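Local atomic coordinates of adenylate kinase (Cryptosporidium parvum Iowa II, PDB entry 3BE4), a protein that probably catalyses reversible phosphoryl transfer between ATP and AMP, as adenylate kinases generally do. Residues E208-E211 with Q212-I216. Sequence-based numbering, arbitrary orientation. Where two conformers were deposited one is given.
Sequences EVTE and QIKKI
Val209 and Ile213, one turn apart on the C-terminal helix 206-216, run alongside each other from the same side of the helix, with Val209 CG1 4.1 Å from Ile213 CD1. Branched aliphatic residues suit this buried face: Ile213 packs on Phe24 of helix 18-29 and on the central parallel sheet, while Val209 touches the bound bis(adenosine)-5'-pentaphosphate. The next pair round the helix is amphipathic. Thr210 turns its methyl CG2 to the stem of Lys214, 4.1 Å from CE, and its hydroxyl OG1, beside the backbone N, hydrogen-bonds to Pro206 O and Gln21 OE1. Lysine suits the place because its long aliphatic stem, extended beyond CG (chi2 168°), can lie against that methyl before the ammonium reaches Glu28 OE1. In one of two modelled conformers, Glu211 bends at chi2 (-49°), and Lys214 CD comes up obliquely to its carboxylate, 3.5 Å from OE2; the salt bridge from this OE2 to Lys214 NZ is long (3.7 Å) and doubtful. Gln212 passes CG by Glu208 O at 3.5 Å; glutamine has the length and the neutral amide carbonyl to accept from Asn201 N through OE1. Backbone i to i+4 bonds run throughout, among them Lys214 N to Thr210 O at 2.9 Å. Apolar packing and the links to Gln21, Asn201 and Glu28 thus together hold the helix to the P-loop NTPase core, with Glu211 probably a minor electrostatic addition.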
loop_
_atom_site.group_PDB
_atom_site.type_symbol
_atom_site.label_atom_id
_atom_site.label_comp_id
_atom_site.label_asym_id
_atom_site.label_seq_id
_atom_site.Cartn_x
_atom_site.Cartn_y
_atom_site.Cartn_z
ATOM N N GLU A 208 -17.439 -2.137 -4.964
ATOM C CA GLU A 208 -18.057 -2.092 -3.666
ATOM C C GLU A 208 -17.114 -1.744 -2.572
ATOM O O GLU A 208 -17.483 -1.010 -1.638
ATOM C CB GLU A 208 -18.603 -3.463 -3.326
ATOM C CG GLU A 208 -19.836 -3.775 -4.234
ATOM C CD GLU A 208 -20.593 -5.125 -3.799
ATOM O OE1 GLU A 208 -20.603 -5.519 -2.619
ATOM O OE2 GLU A 208 -21.186 -5.831 -4.703
ATOM N N VAL A 209 -15.802 -2.136 -2.682
ATOM C CA VAL A 209 -14.882 -1.654 -1.702
ATOM C C VAL A 209 -14.673 -0.117 -1.839
ATOM O O VAL A 209 -14.584 0.552 -0.821
ATOM C CB VAL A 209 -13.473 -2.422 -1.853
ATOM C CG1 VAL A 209 -12.431 -1.872 -0.862
ATOM C CG2 VAL A 209 -13.728 -3.932 -1.777
ATOM N N THR A 210 -14.629 0.370 -3.082
ATOM C CA THR A 210 -14.491 1.795 -3.363
ATOM C C THR A 210 -15.691 2.493 -2.696
ATOM O O THR A 210 -15.452 3.503 -2.038
ATOM C CB THR A 210 -14.490 2.030 -4.808
ATOM O OG1 THR A 210 -13.282 1.509 -5.416
ATOM C CG2 THR A 210 -14.547 3.554 -5.167
ATOM N N GLU A 211 -16.938 2.011 -2.889
ATOM C CA GLU A 211 -18.050 2.700 -2.193
ATOM C C GLU A 211 -17.935 2.683 -0.675
ATOM O O GLU A 211 -18.254 3.692 -0.034
ATOM C CB GLU A 211 -19.441 2.225 -2.717
ATOM C CG GLU A 211 -19.757 2.592 -4.186
ATOM C CD GLU A 211 -19.493 4.068 -4.537
ATOM O OE1 GLU A 211 -20.046 4.933 -3.808
ATOM O OE2 GLU A 211 -18.680 4.336 -5.491
ATOM N N GLN A 212 -17.390 1.657 -0.019
ATOM C CA GLN A 212 -17.231 1.719 1.337
ATOM C C GLN A 212 -16.171 2.697 1.773
ATOM O O GLN A 212 -16.298 3.271 2.854
ATOM C CB GLN A 212 -16.831 0.354 1.872
ATOM C CG GLN A 212 -17.898 -0.719 1.801
ATOM C CD GLN A 212 -17.198 -1.975 2.328
ATOM O OE1 GLN A 212 -16.994 -2.177 3.487
ATOM N NE2 GLN A 212 -16.662 -2.759 1.354
ATOM N N ILE A 213 -15.115 2.808 0.982
ATOM C CA ILE A 213 -14.138 3.792 1.258
ATOM C C ILE A 213 -14.668 5.230 1.121
ATOM O O ILE A 213 -14.403 6.060 2.023
ATOM C CB ILE A 213 -12.821 3.548 0.450
ATOM C CG1 ILE A 213 -12.219 2.219 0.966
ATOM C CG2 ILE A 213 -11.868 4.808 0.639
ATOM C CD1 ILE A 213 -11.008 1.835 0.054
ATOM N N LYS A 214 -15.408 5.491 0.091
ATOM C CA LYS A 214 -16.029 6.826 -0.072
ATOM C C LYS A 214 -16.937 7.207 1.108
ATOM O O LYS A 214 -17.040 8.401 1.479
ATOM C CB LYS A 214 -16.863 6.900 -1.334
ATOM C CG LYS A 214 -16.039 6.975 -2.605
ATOM C CD LYS A 214 -16.826 6.761 -3.848
ATOM C CE LYS A 214 -16.062 7.342 -4.997
ATOM N NZ LYS A 214 -16.889 7.552 -6.206
ATOM N N LYS A 215 -17.543 6.228 1.763
ATOM C CA LYS A 215 -18.397 6.510 2.925
ATOM C C LYS A 215 -17.632 6.967 4.116
ATOM O O LYS A 215 -18.146 7.748 4.968
ATOM C CB LYS A 215 -19.181 5.226 3.335
ATOM C CG LYS A 215 -20.405 5.041 2.446
ATOM C CD LYS A 215 -21.250 3.812 2.963
ATOM C CE LYS A 215 -20.512 2.789 3.993
ATOM N NZ LYS A 215 -20.581 1.218 3.702
ATOM N N ILE A 216 -16.387 6.524 4.235
ATOM C CA ILE A 216 -15.531 6.890 5.306
ATOM C C ILE A 216 -14.771 8.197 5.049
ATOM O O ILE A 216 -14.395 8.855 6.020
ATOM C CB ILE A 216 -14.418 5.801 5.459
ATOM C CG1 ILE A 216 -14.935 4.520 6.074
ATOM C CG2 ILE A 216 -13.228 6.287 6.411
ATOM C CD1 ILE A 216 -13.972 3.394 5.869
#